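Local coordinates for protein TlmII (PDB 4HVM) that takes part in tallysomycin biosynthesis as a condensation-type protein of the nonribosomal peptide synthetase family and may bind phosphopantetheine, at residues G45-D49 / D50-A54; F63-L66 / R67-F70; V138-Q142 / M143-A147; E387-E391 / A392-G396; V421-G425 / E426-I430. All blocks are in the same frame, centred on the assembly; numbering follows the deposited sequence.

Contact 1: residues G45-D49 / D50-A54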
loop_
_atom_site.group_PDB
_atom_site.type_symbol
_atom_site.label_atom_id
_atom_site.label_comp_id
_atom_site.label_asym_id
_atom_site.label_seq_id
_atom_site.Cartn_x
_atom_site.Cartn_y
_atom_site.Cartn_z
ATOM N N GLY A 45 8.232 -11.410 -25.354
ATOM C CA GLY A 45 9.347 -11.778 -26.208
ATOM C C GLY A 45 9.614 -13.265 -26.107
ATOM O O GLY A 45 8.757 -14.017 -25.644
ATOM N N ARG A 46 10.792 -13.701 -26.540
ATOM C CA ARG A 46 11.162 -15.106 -26.413
ATOM C C ARG A 46 11.562 -15.405 -24.971
ATOM O O ARG A 46 12.635 -15.002 -24.519
ATOM C CB ARG A 46 12.301 -15.460 -27.371
ATOM C CG ARG A 46 12.014 -15.088 -28.817
ATOM C CD ARG A 46 13.000 -15.729 -29.782
ATOM N NE ARG A 46 13.029 -15.031 -31.066
ATOM C CZ ARG A 46 12.168 -15.239 -32.058
ATOM N NH1 ARG A 46 11.197 -16.133 -31.928
ATOM N NH2 ARG A 46 12.279 -14.549 -33.186
ATOM N N ILE A 47 10.689 -16.105 -24.253
ATOM C CA ILE A 47 10.897 -16.365 -22.832
ATOM C C ILE A 47 10.958 -17.860 -22.529
ATOM O O ILE A 47 10.042 -18.611 -22.866
ATOM C CB ILE A 47 9.781 -15.722 -21.978
ATOM C CG1 ILE A 47 9.704 -14.216 -22.240
ATOM C CG2 ILE A 47 10.007 -16.005 -20.498
ATOM C CD1 ILE A 47 8.516 -13.547 -21.577
ATOM N N ASP A 48 12.045 -18.287 -21.898
ATOM C CA ASP A 48 12.191 -19.673 -21.465
ATOM C C ASP A 48 11.529 -19.855 -20.097
ATOM O O ASP A 48 12.029 -19.361 -19.083
ATOM C CB ASP A 48 13.673 -20.044 -21.400
ATOM C CG ASP A 48 13.907 -21.544 -21.360
ATOM O OD1 ASP A 48 12.940 -22.305 -21.135
ATOM O OD2 ASP A 48 15.071 -21.959 -21.546
ATOM N N ASP A 49 10.400 -20.557 -20.080
ATOM C CA ASP A 49 9.628 -20.742 -18.854
ATOM C C ASP A 49 10.421 -21.438 -17.754
ATOM O O ASP A 49 10.404 -21.010 -16.601
ATOM C CB ASP A 49 8.339 -21.519 -19.134
ATOM C CG ASP A 49 7.281 -20.672 -19.811
ATOM O OD1 ASP A 49 7.448 -19.434 -19.863
ATOM O OD2 ASP A 49 6.275 -21.248 -20.279
ATOM N N ASP A 50 11.115 -22.511 -18.119
ATOM C CA ASP A 50 11.896 -23.280 -17.160
ATOM C C ASP A 50 13.021 -22.439 -16.572
ATOM O O ASP A 50 13.350 -22.564 -15.392
ATOM C CB ASP A 50 12.460 -24.538 -17.821
ATOM C CG ASP A 50 11.371 -25.500 -18.264
ATOM O OD1 ASP A 50 10.438 -25.747 -17.467
ATOM O OD2 ASP A 50 11.444 -26.000 -19.408
ATOM N N ARG A 51 13.604 -21.581 -17.403
ATOM C CA ARG A 51 14.668 -20.693 -16.958
ATOM C C ARG A 51 14.108 -19.650 -16.002
ATOM O O ARG A 51 14.739 -19.304 -15.005
ATOM C CB ARG A 51 15.337 -20.007 -18.150
ATOM C CG ARG A 51 16.483 -19.086 -17.769
ATOM C CD ARG A 51 17.621 -19.863 -17.127
ATOM N NE ARG A 51 18.563 -18.992 -16.427
ATOM C CZ ARG A 51 18.505 -18.721 -15.126
ATOM N NH1 ARG A 51 17.549 -19.252 -14.374
ATOM N NH2 ARG A 51 19.405 -17.919 -14.573
ATOM N N LEU A 52 12.915 -19.154 -16.312
ATOM C CA LEU A 52 12.252 -18.172 -15.467
ATOM C C LEU A 52 11.792 -18.804 -14.159
ATOM O O LEU A 52 11.870 -18.181 -13.098
ATOM C CB LEU A 52 11.064 -17.551 -16.202
ATOM C CG LEU A 52 10.291 -16.454 -15.465
ATOM C CD1 LEU A 52 11.198 -15.288 -15.090
ATOM C CD2 LEU A 52 9.125 -15.980 -16.312
ATOM N N ALA A 53 11.315 -20.044 -14.243
ATOM C CA ALA A 53 10.885 -20.788 -13.065
ATOM C C ALA A 53 12.062 -21.048 -12.134
ATOM O O ALA A 53 11.925 -20.972 -10.913
ATOM C CB ALA A 53 10.239 -22.102 -13.476
ATOM N N ALA A 54 13.217 -21.348 -12.717
ATOM C CA ALA A 54 14.428 -21.568 -11.941
ATOM C C ALA A 54 14.874 -20.273 -11.278
ATOM O O ALA A 54 15.398 -20.281 -10.163
ATOM C CB ALA A 54 15.529 -22.111 -12.831
#
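Leu52 and Ala53 reach back four residues to Asp48 and Asp49 and close the first turn of helix 49-62. Two backbone bonds do this: Leu52 N gives its hydrogen to Asp48 O at 2.9 Å, in the carbonyl plane, and Ala53 N to Asp49 O at 2.7 Å, from a slightly tilted position. Among apolar contacts, Arg51 CB lies 3.7 Å from Asp48 CB, the two side chains crossing at about a right angle. Asp48 CG points opposite its own N (chi1 -163°), which brings its carboxylate beside the start of the helix. Before the N-cap, Ile47 CG2 approaches Leu52 CD2 at 4.3 Å on the side that packs against Val134 of strand 133-141, while Leu52 also touches Trp158 of helix 147-161. Like charges gather here: Asp48 OD1 and Asp50 OD2 are 4.3 Å apart, whereas Asp49 turns to a salt bridge with Arg128 and Asp50 has a weak, long ion pair with Arg89. Three successive carboxylates at the amino end of a helix probably suit its dipole, and Arg128, and weakly Arg89, are likely to offset part of the charge of Asp49 and Asp50.

Contact 2: residues F63-L66 / R67-F70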
loop_
_atom_site.group_PDB
_atom_site.type_symbol
_atom_site.label_atom_id
_atom_site.label_comp_id
_atom_site.label_asym_id
_atom_site.label_seq_id
_atom_site.Cartn_x
_atom_site.Cartn_y
_atom_site.Cartn_z
ATOM N N PHE A 63 16.162 -14.937 -0.380
ATOM C CA PHE A 63 15.454 -14.095 0.579
ATOM C C PHE A 63 14.661 -14.933 1.576
ATOM O O PHE A 63 13.486 -15.216 1.351
ATOM C CB PHE A 63 14.499 -13.140 -0.139
ATOM C CG PHE A 63 15.185 -12.045 -0.902
ATOM C CD1 PHE A 63 15.817 -11.006 -0.237
ATOM C CD2 PHE A 63 15.176 -12.041 -2.286
ATOM C CE1 PHE A 63 16.438 -9.992 -0.940
ATOM C CE2 PHE A 63 15.794 -11.030 -2.994
ATOM C CZ PHE A 63 16.426 -10.005 -2.322
ATOM N N PRO A 64 15.295 -15.315 2.693
ATOM C CA PRO A 64 14.634 -16.131 3.724
ATOM C C PRO A 64 13.366 -15.496 4.288
ATOM O O PRO A 64 12.544 -16.205 4.875
ATOM C CB PRO A 64 15.701 -16.256 4.817
ATOM C CG PRO A 64 16.693 -15.156 4.528
ATOM C CD PRO A 64 16.688 -15.000 3.045
ATOM N N LEU A 65 13.207 -14.189 4.102
ATOM C CA LEU A 65 12.007 -13.501 4.566
ATOM C C LEU A 65 10.769 -14.011 3.837
ATOM O O LEU A 65 9.687 -14.100 4.415
ATOM C CB LEU A 65 12.141 -11.991 4.370
ATOM C CG LEU A 65 10.882 -11.173 4.669
ATOM C CD1 LEU A 65 10.496 -11.293 6.132
ATOM C CD2 LEU A 65 11.066 -9.721 4.279
ATOM N N LEU A 66 10.934 -14.343 2.563
ATOM C CA LEU A 66 9.824 -14.825 1.757
ATOM C C LEU A 66 9.331 -16.183 2.250
ATOM O O LEU A 66 8.178 -16.552 2.026
ATOM C CB LEU A 66 10.237 -14.916 0.291
ATOM C CG LEU A 66 10.777 -13.633 -0.335
ATOM C CD1 LEU A 66 11.165 -13.871 -1.785
ATOM C CD2 LEU A 66 9.759 -12.511 -0.230
ATOM N N ARG A 67 10.210 -16.921 2.919
ATOM C CA ARG A 67 9.879 -18.246 3.426
ATOM C C ARG A 67 9.551 -18.202 4.915
ATOM O O ARG A 67 9.814 -19.159 5.642
ATOM C CB ARG A 67 11.043 -19.207 3.175
ATOM C CG ARG A 67 11.300 -19.496 1.705
ATOM C CD ARG A 67 12.523 -20.377 1.500
ATOM N NE ARG A 67 13.771 -19.622 1.581
ATOM C CZ ARG A 67 14.680 -19.771 2.540
ATOM N NH1 ARG A 67 14.490 -20.656 3.509
ATOM N NH2 ARG A 67 15.785 -19.040 2.526
ATOM N N VAL A 68 8.973 -17.094 5.364
ATOM C CA VAL A 68 8.719 -16.902 6.787
ATOM C C VAL A 68 7.259 -17.117 7.180
ATOM O O VAL A 68 6.344 -16.607 6.533
ATOM C CB VAL A 68 9.193 -15.502 7.248
ATOM C CG1 VAL A 68 8.460 -15.058 8.505
ATOM C CG2 VAL A 68 10.701 -15.507 7.464
ATOM N N ASN A 69 7.055 -17.899 8.235
ATOM C CA ASN A 69 5.745 -18.044 8.851
ATOM C C ASN A 69 5.759 -17.404 10.232
ATOM O O ASN A 69 6.825 -17.145 10.788
ATOM C CB ASN A 69 5.351 -19.516 8.946
ATOM C CG ASN A 69 5.077 -20.132 7.589
ATOM O OD1 ASN A 69 5.962 -20.721 6.968
ATOM N ND2 ASN A 69 3.843 -19.995 7.119
ATOM N N PHE A 70 4.579 -17.144 10.786
ATOM C CA PHE A 70 4.483 -16.458 12.069
ATOM C C PHE A 70 3.986 -17.369 13.181
ATOM O O PHE A 70 3.154 -18.249 12.957
ATOM C CB PHE A 70 3.588 -15.225 11.950
ATOM C CG PHE A 70 4.148 -14.164 11.053
ATOM C CD1 PHE A 70 5.079 -13.257 11.532
ATOM C CD2 PHE A 70 3.756 -14.078 9.729
ATOM C CE1 PHE A 70 5.604 -12.283 10.707
ATOM C CE2 PHE A 70 4.276 -13.105 8.901
ATOM C CZ PHE A 70 5.200 -12.205 9.391
HETATM O O HOH W 1 5.882 -17.490 3.634
#
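The guanidinium of Arg67 lies over Pro64, at the tight turn that links helix 49-62 to strand 68-72 of the three-stranded antiparallel sheet. One face of the guanidinium looks onto Pro64 CA, which sits 3.3 Å from Arg67 NH2, and Pro64 CB follows at 3.6 Å. The bend at chi3 (-80°) folds the arginine back over the proline ring. Its NE and NH2 bond to the carbonyls of Leu60 and Asp61 in the last turn of helix 49-62, NH1 to that of Arg81. In the backbone, Arg67 N bonds to Pro64 O at 3.1 Å from well above the carbonyl plane, and Val68 N makes a weak bond to Leu65 O, so successive residues reach back three places. Val68 is turned with CG2 beside its own N, where this methyl meets Pro64 O at 3.3 Å and Leu65 CD1 at 4.4 Å. At the strand's beginning, one water joins the two halves, 3.0 Å from Leu66 O and 3.1 Å from Val68 O.

Contact 3: residues V138-Q142 / M143-A147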
loop_
_atom_site.group_PDB
_atom_site.type_symbol
_atom_site.label_atom_id
_atom_site.label_comp_id
_atom_site.label_asym_id
_atom_site.label_seq_id
_atom_site.Cartn_x
_atom_site.Cartn_y
_atom_site.Cartn_z
ATOM N N VAL A 138 3.117 -11.756 -8.062
ATOM C CA VAL A 138 3.375 -12.074 -6.665
ATOM C C VAL A 138 2.122 -11.844 -5.826
ATOM O O VAL A 138 1.444 -10.823 -5.957
ATOM C CB VAL A 138 4.567 -11.261 -6.093
ATOM C CG1 VAL A 138 4.332 -9.762 -6.239
ATOM C CG2 VAL A 138 4.820 -11.625 -4.640
ATOM N N VAL A 139 1.806 -12.817 -4.981
ATOM C CA VAL A 139 0.698 -12.695 -4.043
ATOM C C VAL A 139 1.253 -12.837 -2.634
ATOM O O VAL A 139 1.646 -13.929 -2.227
ATOM C CB VAL A 139 -0.362 -13.773 -4.290
ATOM C CG1 VAL A 139 -1.502 -13.631 -3.297
ATOM C CG2 VAL A 139 -0.876 -13.688 -5.718
ATOM N N ALA A 140 1.286 -11.740 -1.887
ATOM C CA ALA A 140 2.026 -11.737 -0.630
ATOM C C ALA A 140 1.292 -11.147 0.566
ATOM O O ALA A 140 0.503 -10.213 0.438
ATOM C CB ALA A 140 3.362 -11.033 -0.818
ATOM N N HIS A 141 1.580 -11.710 1.734
ATOM C CA HIS A 141 1.094 -11.190 3.003
ATOM C C HIS A 141 1.784 -9.856 3.271
ATOM O O HIS A 141 2.992 -9.725 3.064
ATOM C CB HIS A 141 1.425 -12.189 4.111
ATOM C CG HIS A 141 0.648 -11.986 5.372
ATOM N ND1 HIS A 141 0.885 -10.937 6.233
ATOM C CD2 HIS A 141 -0.351 -12.712 5.928
ATOM C CE1 HIS A 141 0.061 -11.021 7.261
ATOM N NE2 HIS A 141 -0.700 -12.088 7.101
ATOM N N GLN A 142 1.021 -8.869 3.730
ATOM C CA GLN A 142 1.543 -7.514 3.899
ATOM C C GLN A 142 2.550 -7.387 5.043
ATOM O O GLN A 142 3.246 -6.379 5.152
ATOM C CB GLN A 142 0.401 -6.514 4.104
ATOM C CG GLN A 142 -0.348 -6.696 5.413
ATOM C CD GLN A 142 -1.166 -5.478 5.790
ATOM O OE1 GLN A 142 -2.296 -5.308 5.331
ATOM N NE2 GLN A 142 -0.596 -4.621 6.630
HETATM N N MSE A 143 2.619 -8.406 5.894
HETATM C CA MSE A 143 3.570 -8.412 7.001
HETATM C C MSE A 143 4.932 -8.944 6.562
HETATM O O MSE A 143 5.859 -9.051 7.365
HETATM C CB MSE A 143 3.034 -9.240 8.169
HETATM C CG MSE A 143 1.914 -8.567 8.939
HETATM SE SE MSE A 143 1.257 -9.657 10.410
HETATM C CE MSE A 143 2.960 -10.062 11.259
ATOM N N LEU A 144 5.036 -9.286 5.283
ATOM C CA LEU A 144 6.296 -9.728 4.704
ATOM C C LEU A 144 6.765 -8.744 3.645
ATOM O O LEU A 144 7.927 -8.352 3.624
ATOM C CB LEU A 144 6.153 -11.121 4.087
ATOM C CG LEU A 144 5.953 -12.293 5.051
ATOM C CD1 LEU A 144 6.115 -13.612 4.319
ATOM C CD2 LEU A 144 6.923 -12.203 6.217
ATOM N N LEU A 145 5.850 -8.345 2.768
ATOM C CA LEU A 145 6.174 -7.427 1.684
ATOM C C LEU A 145 5.210 -6.246 1.642
ATOM O O LEU A 145 3.995 -6.433 1.591
ATOM C CB LEU A 145 6.131 -8.163 0.344
ATOM C CG LEU A 145 6.967 -9.438 0.230
ATOM C CD1 LEU A 145 6.816 -10.055 -1.151
ATOM C CD2 LEU A 145 8.426 -9.152 0.532
ATOM N N ASP A 146 5.753 -5.032 1.667
ATOM C CA ASP A 146 4.942 -3.838 1.464
ATOM C C ASP A 146 4.838 -3.528 -0.030
ATOM O O ASP A 146 5.273 -4.325 -0.863
ATOM C CB ASP A 146 5.496 -2.642 2.249
ATOM C CG ASP A 146 6.970 -2.381 1.977
ATOM O OD1 ASP A 146 7.517 -2.914 0.990
ATOM O OD2 ASP A 146 7.582 -1.623 2.761
ATOM N N ALA A 147 4.268 -2.373 -0.361
ATOM C CA ALA A 147 4.042 -1.990 -1.753
ATOM C C ALA A 147 5.306 -2.029 -2.611
ATOM O O ALA A 147 5.298 -2.567 -3.720
ATOM C CB ALA A 147 3.397 -0.607 -1.818
#
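Met143, present as selenomethionine, lies alongside the imidazole of His141, both side chains pointing the same way. Its CB starts 3.4 Å from His141 ND1. CG moves on to His141 CE1 at 3.5 Å, and SE stays near the same carbon at 3.6 Å, approaching the ring obliquely. The bend at chi3 (51°) takes CE off beyond the imidazole. Met143 N bonds to His141 ND1 at 3.1 Å, 7° out of the ring plane. The segment corresponds to the HHxxxDG motif of condensation domains, in a divergent form: His141 holds the place of the first histidine, Gln142 that of the second, and Asp146, the N-cap of helix 147-161, bonded to Ser149 OG and salt-bridged to Arg284, that of the aspartate. With alanine in place of His141, Met143 N would probably lose its acceptor and the selenomethionine stem the ring it runs along. The carbonyl of His141 turns the chain out of strand 133-141 by accepting from Leu144 N at 3.0 Å, above its plane, and from Leu145 N at 3.2 Å in a nearly straight bond (171°). Leu145 turns back toward the strand, where CD1 meets Ala140 CB at 3.6 Å.

Contact 4: residues E387-E391 / A392-G396. With SO4 (sulfate ion), chain F.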
loop_
_atom_site.group_PDB
_atom_site.type_symbol
_atom_site.label_atom_id
_atom_site.label_comp_id
_atom_site.label_asym_id
_atom_site.label_seq_id
_atom_site.Cartn_x
_atom_site.Cartn_y
_atom_site.Cartn_z
ATOM N N GLU A 387 7.041 -4.706 -18.474
ATOM C CA GLU A 387 6.198 -3.603 -18.025
ATOM C C GLU A 387 5.307 -4.055 -16.879
ATOM O O GLU A 387 5.154 -5.253 -16.636
ATOM C CB GLU A 387 5.333 -3.087 -19.177
ATOM C CG GLU A 387 4.354 -4.122 -19.729
ATOM C CD GLU A 387 3.627 -3.645 -20.973
ATOM O OE1 GLU A 387 2.553 -4.203 -21.288
ATOM O OE2 GLU A 387 4.134 -2.722 -21.643
ATOM N N LEU A 388 4.727 -3.093 -16.169
ATOM C CA LEU A 388 3.783 -3.399 -15.103
ATOM C C LEU A 388 2.539 -4.042 -15.702
ATOM O O LEU A 388 2.125 -3.693 -16.807
ATOM C CB LEU A 388 3.410 -2.133 -14.330
ATOM C CG LEU A 388 4.262 -1.760 -13.112
ATOM C CD1 LEU A 388 5.729 -1.592 -13.476
ATOM C CD2 LEU A 388 3.722 -0.498 -12.458
ATOM N N PHE A 389 1.949 -4.985 -14.975
ATOM C CA PHE A 389 0.795 -5.714 -15.486
ATOM C C PHE A 389 -0.503 -5.345 -14.776
ATOM O O PHE A 389 -0.729 -5.748 -13.634
ATOM C CB PHE A 389 1.025 -7.227 -15.413
ATOM C CG PHE A 389 -0.169 -8.034 -15.831
ATOM C CD1 PHE A 389 -0.603 -8.016 -17.146
ATOM C CD2 PHE A 389 -0.864 -8.799 -14.912
ATOM C CE1 PHE A 389 -1.708 -8.749 -17.538
ATOM C CE2 PHE A 389 -1.968 -9.535 -15.298
ATOM C CZ PHE A 389 -2.391 -9.510 -16.612
ATOM N N ARG A 390 -1.344 -4.577 -15.468
ATOM C CA ARG A 390 -2.690 -4.241 -15.003
ATOM C C ARG A 390 -2.728 -3.803 -13.543
ATOM O O ARG A 390 -3.598 -4.230 -12.786
ATOM C CB ARG A 390 -3.641 -5.427 -15.212
ATOM C CG ARG A 390 -3.841 -5.837 -16.666
ATOM C CD ARG A 390 -4.829 -4.926 -17.384
ATOM N NE ARG A 390 -5.066 -5.362 -18.758
ATOM C CZ ARG A 390 -5.996 -6.243 -19.115
ATOM N NH1 ARG A 390 -6.786 -6.789 -18.199
ATOM N NH2 ARG A 390 -6.138 -6.581 -20.390
ATOM N N GLU A 391 -1.776 -2.961 -13.150
ATOM C CA GLU A 391 -1.675 -2.517 -11.763
ATOM C C GLU A 391 -2.975 -1.889 -11.261
ATOM O O GLU A 391 -3.355 -2.074 -10.107
ATOM C CB GLU A 391 -0.512 -1.537 -11.595
ATOM C CG GLU A 391 -0.226 -1.159 -10.150
ATOM C CD GLU A 391 0.955 -0.217 -10.016
ATOM O OE1 GLU A 391 0.952 0.849 -10.669
ATOM O OE2 GLU A 391 1.892 -0.548 -9.259
ATOM N N ALA A 392 -3.657 -1.166 -12.144
ATOM C CA ALA A 392 -4.919 -0.516 -11.808
ATOM C C ALA A 392 -6.013 -1.511 -11.432
ATOM O O ALA A 392 -6.886 -1.208 -10.619
ATOM C CB ALA A 392 -5.380 0.355 -12.957
ATOM N N ASP A 393 -5.963 -2.695 -12.031
ATOM C CA ASP A 393 -6.981 -3.715 -11.798
ATOM C C ASP A 393 -6.610 -4.646 -10.643
ATOM O O ASP A 393 -7.478 -5.272 -10.037
ATOM C CB ASP A 393 -7.242 -4.525 -13.073
ATOM C CG ASP A 393 -7.900 -3.700 -14.164
ATOM O OD1 ASP A 393 -8.627 -2.736 -13.830
ATOM O OD2 ASP A 393 -7.696 -4.022 -15.355
ATOM N N LEU A 394 -5.319 -4.729 -10.335
ATOM C CA LEU A 394 -4.856 -5.588 -9.255
ATOM C C LEU A 394 -4.940 -4.882 -7.908
ATOM O O LEU A 394 -4.968 -5.530 -6.866
ATOM C CB LEU A 394 -3.433 -6.076 -9.518
ATOM C CG LEU A 394 -3.303 -7.163 -10.579
ATOM C CD1 LEU A 394 -1.843 -7.480 -10.855
ATOM C CD2 LEU A 394 -4.049 -8.411 -10.140
ATOM N N ILE A 395 -4.974 -3.553 -7.932
ATOM C CA ILE A 395 -5.172 -2.778 -6.711
ATOM C C ILE A 395 -6.606 -2.928 -6.209
ATOM O O ILE A 395 -7.550 -2.464 -6.849
ATOM C CB ILE A 395 -4.863 -1.284 -6.923
ATOM C CG1 ILE A 395 -3.362 -1.078 -7.107
ATOM C CG2 ILE A 395 -5.344 -0.469 -5.741
ATOM C CD1 ILE A 395 -2.979 0.353 -7.394
ATOM N N GLY A 396 -6.761 -3.587 -5.065
ATOM C CA GLY A 396 -8.072 -3.818 -4.486
ATOM C C GLY A 396 -8.501 -2.688 -3.571
ATOM O O GLY A 396 -8.652 -2.871 -2.363
HETATM S S SO4 F . -3.885 -3.450 -2.324
HETATM O O1 SO4 F . -5.032 -2.768 -2.921
HETATM O O2 SO4 F . -4.220 -3.928 -0.985
HETATM O O3 SO4 F . -3.520 -4.589 -3.163
HETATM O O4 SO4 F . -2.763 -2.519 -2.230
#
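At the crossover between the two halves of this condensation fold, strand 385-388 joins the edge of the N-terminal sheet and short helix 391-394 begins after two intervening residues, with Arg390 as N-cap. Arg390 has left-handed backbone angles (phi 46°), which break the strand direction. Its carbonyl oxygen is gripped twice, by Asp393 N at 2.9 Å from above the carbonyl plane and by Leu394 N at 3.0 Å nearly along the C=O axis. One residue on, Glu391 O takes Ile395 N at 3.1 Å, with a weak second bond from Leu394 N. Among side chains, Arg390 CG sits 3.7 Å above the Phe389 ring, toward its rim, and Arg390 NH1 stays 4.1 Å from Asp393 OD2, beyond a salt bridge, the guanidinium and carboxylate planes almost perpendicular. Leu394 turns CD1 to Phe389 O at 3.5 Å. Glu391 extends fully, its CG anti to N (chi1 -173°), to reach Tyr151 OH and Glu423 N with its two oxygens; Ile395 CD1 touches its stem at CG, 4.2 Å away. Shortening Ile395 to an alanine would probably remove an apolar neighbour of the Glu391 stem and open a gap beside it. Past the helix, Gly396 N makes a weak bond of 2.9 Å to O1 of a sulfate ion, probably from the crystallisation liquor.

Contact 5: residues V421-G425 / E426-I430; sequences VGELG and EDMVI
Gly422 O receives Val429 N at 2.7 Å, the shortest of the four backbone bonds between 421-425 and 426-430 of this beta hairpin, and Gly422 N returns the bond to Val429 O at 3.0 Å, both nearly straight (168°). Leu424 and Asp427 form the next hydrogen-bonded pair: Leu424 N lies 2.8 Å from Asp427 O, and Asp427 N bonds at 3.1 Å to Leu424 O from above the carbonyl plane. That pair closes a type II' turn in which Gly425 and Glu426 occupy the corners; the positive phi of Gly425 (68°) is one that glycine takes easily. Val421 with Ile430 and Glu423 with Met428 make the non-hydrogen-bonded pairs, their side chains sharing one face. There Met428, a selenomethionine, bends at chi2 (-67°) and again at chi3, so that SE leans toward the partner strand and CE runs on along it: SE rests 3.6 Å from Glu423 CG, and CE ends 3.6 Å from Val421 CG1, the Val421 and Met428 side chains crossing at about a right angle. On the other face the side chains of Val429 and Leu424 cross obliquely, with CG2 of the first 3.7 Å from CB of the second. Trp227 of helix 224-231 packs against Val421 and Met428, Ala392 of helix 391-394 against Leu424 and Val429, while strand 216-223 lies beside strand 427-434 as one edge strand of the six-stranded sheet.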
loop_
_atom_site.group_PDB
_atom_site.type_symbol
_atom_site.label_atom_id
_atom_site.label_comp_id
_atom_site.label_asym_id
_atom_site.label_seq_id
_atom_site.Cartn_x
_atom_site.Cartn_y
_atom_site.Cartn_z
ATOM N N VAL A 421 -4.047 4.916 -6.606
ATOM C CA VAL A 421 -3.628 5.188 -7.981
ATOM C C VAL A 421 -2.749 4.070 -8.533
ATOM O O VAL A 421 -1.780 3.666 -7.895
ATOM C CB VAL A 421 -2.870 6.525 -8.088
ATOM C CG1 VAL A 421 -2.675 6.910 -9.547
ATOM C CG2 VAL A 421 -3.623 7.620 -7.359
ATOM N N GLY A 422 -3.089 3.578 -9.721
ATOM C CA GLY A 422 -2.344 2.493 -10.336
ATOM C C GLY A 422 -2.110 2.702 -11.820
ATOM O O GLY A 422 -2.923 3.326 -12.505
ATOM N N GLU A 423 -0.993 2.177 -12.317
ATOM C CA GLU A 423 -0.648 2.296 -13.730
ATOM C C GLU A 423 -1.583 1.492 -14.622
ATOM O O GLU A 423 -2.156 0.489 -14.201
ATOM C CB GLU A 423 0.791 1.834 -13.981
ATOM C CG GLU A 423 1.870 2.854 -13.658
ATOM C CD GLU A 423 3.186 2.538 -14.350
ATOM O OE1 GLU A 423 4.215 3.143 -13.976
ATOM O OE2 GLU A 423 3.187 1.689 -15.271
ATOM N N LEU A 424 -1.719 1.943 -15.864
ATOM C CA LEU A 424 -2.443 1.202 -16.891
ATOM C C LEU A 424 -1.990 1.700 -18.254
ATOM O O LEU A 424 -2.462 2.730 -18.733
ATOM C CB LEU A 424 -3.949 1.396 -16.746
ATOM C CG LEU A 424 -4.806 0.413 -17.540
ATOM C CD1 LEU A 424 -4.853 -0.944 -16.850
ATOM C CD2 LEU A 424 -6.193 0.978 -17.735
ATOM N N GLY A 425 -1.073 0.969 -18.879
ATOM C CA GLY A 425 -0.421 1.457 -20.080
ATOM C C GLY A 425 0.469 2.630 -19.716
ATOM O O GLY A 425 1.179 2.585 -18.712
ATOM N N GLU A 426 0.429 3.685 -20.521
ATOM C CA GLU A 426 1.176 4.894 -20.208
ATOM C C GLU A 426 0.274 5.881 -19.483
ATOM O O GLU A 426 0.503 7.088 -19.524
ATOM C CB GLU A 426 1.740 5.536 -21.477
ATOM C CG GLU A 426 2.806 4.715 -22.183
ATOM C CD GLU A 426 2.228 3.751 -23.203
ATOM O OE1 GLU A 426 1.929 4.189 -24.336
ATOM O OE2 GLU A 426 2.077 2.556 -22.874
ATOM N N ASP A 427 -0.759 5.363 -18.825
ATOM C CA ASP A 427 -1.698 6.201 -18.088
ATOM C C ASP A 427 -1.752 5.814 -16.613
ATOM O O ASP A 427 -1.305 4.734 -16.231
ATOM C CB ASP A 427 -3.100 6.092 -18.692
ATOM C CG ASP A 427 -3.147 6.539 -20.139
ATOM O OD1 ASP A 427 -2.382 7.459 -20.501
ATOM O OD2 ASP A 427 -3.949 5.971 -20.913
HETATM N N MSE A 428 -2.296 6.705 -15.792
HETATM C CA MSE A 428 -2.541 6.415 -14.388
HETATM C C MSE A 428 -4.044 6.342 -14.165
HETATM O O MSE A 428 -4.795 7.162 -14.695
HETATM C CB MSE A 428 -1.935 7.505 -13.503
HETATM C CG MSE A 428 -0.422 7.587 -13.572
HETATM SE SE MSE A 428 0.413 5.995 -12.816
HETATM C CE MSE A 428 0.615 6.560 -10.959
ATOM N N VAL A 429 -4.485 5.356 -13.393
ATOM C CA VAL A 429 -5.903 5.210 -13.101
ATOM C C VAL A 429 -6.179 5.418 -11.620
ATOM O O VAL A 429 -5.614 4.729 -10.771
ATOM C CB VAL A 429 -6.434 3.834 -13.537
ATOM C CG1 VAL A 429 -7.889 3.661 -13.120
ATOM C CG2 VAL A 429 -6.289 3.670 -15.032
ATOM N N ILE A 430 -7.042 6.380 -11.318
ATOM C CA ILE A 430 -7.450 6.642 -9.944
ATOM C C ILE A 430 -8.643 5.769 -9.556
ATOM O O ILE A 430 -9.735 5.914 -10.101
ATOM C CB ILE A 430 -7.818 8.123 -9.749
ATOM C CG1 ILE A 430 -6.613 9.011 -10.060
ATOM C CG2 ILE A 430 -8.302 8.364 -8.336
ATOM C CD1 ILE A 430 -6.900 10.496 -9.940
#

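Along the chain the five contacts come strictly in series, each closing before the next opens, so none nests or crosses. Contact 1 starts helix 49-62, and contact 2 lies past the end of that helix, their centres about 24 Å apart. Contact 3, at the end of strand 133-141, comes back to contact 2: Leu144 and Met143 pack against Phe70, and Leu145 against Leu66, joining the three-stranded sheet to the five-stranded one. Contact 4 takes in the end of edge strand 385-388 of that sheet and the short helix after it, and its Ala392 N and Glu391 OE1 probably bond to Glu423 of contact 5, in the six-stranded sheet. Contacts 4 and 5 thus bridge the two halves of the protein.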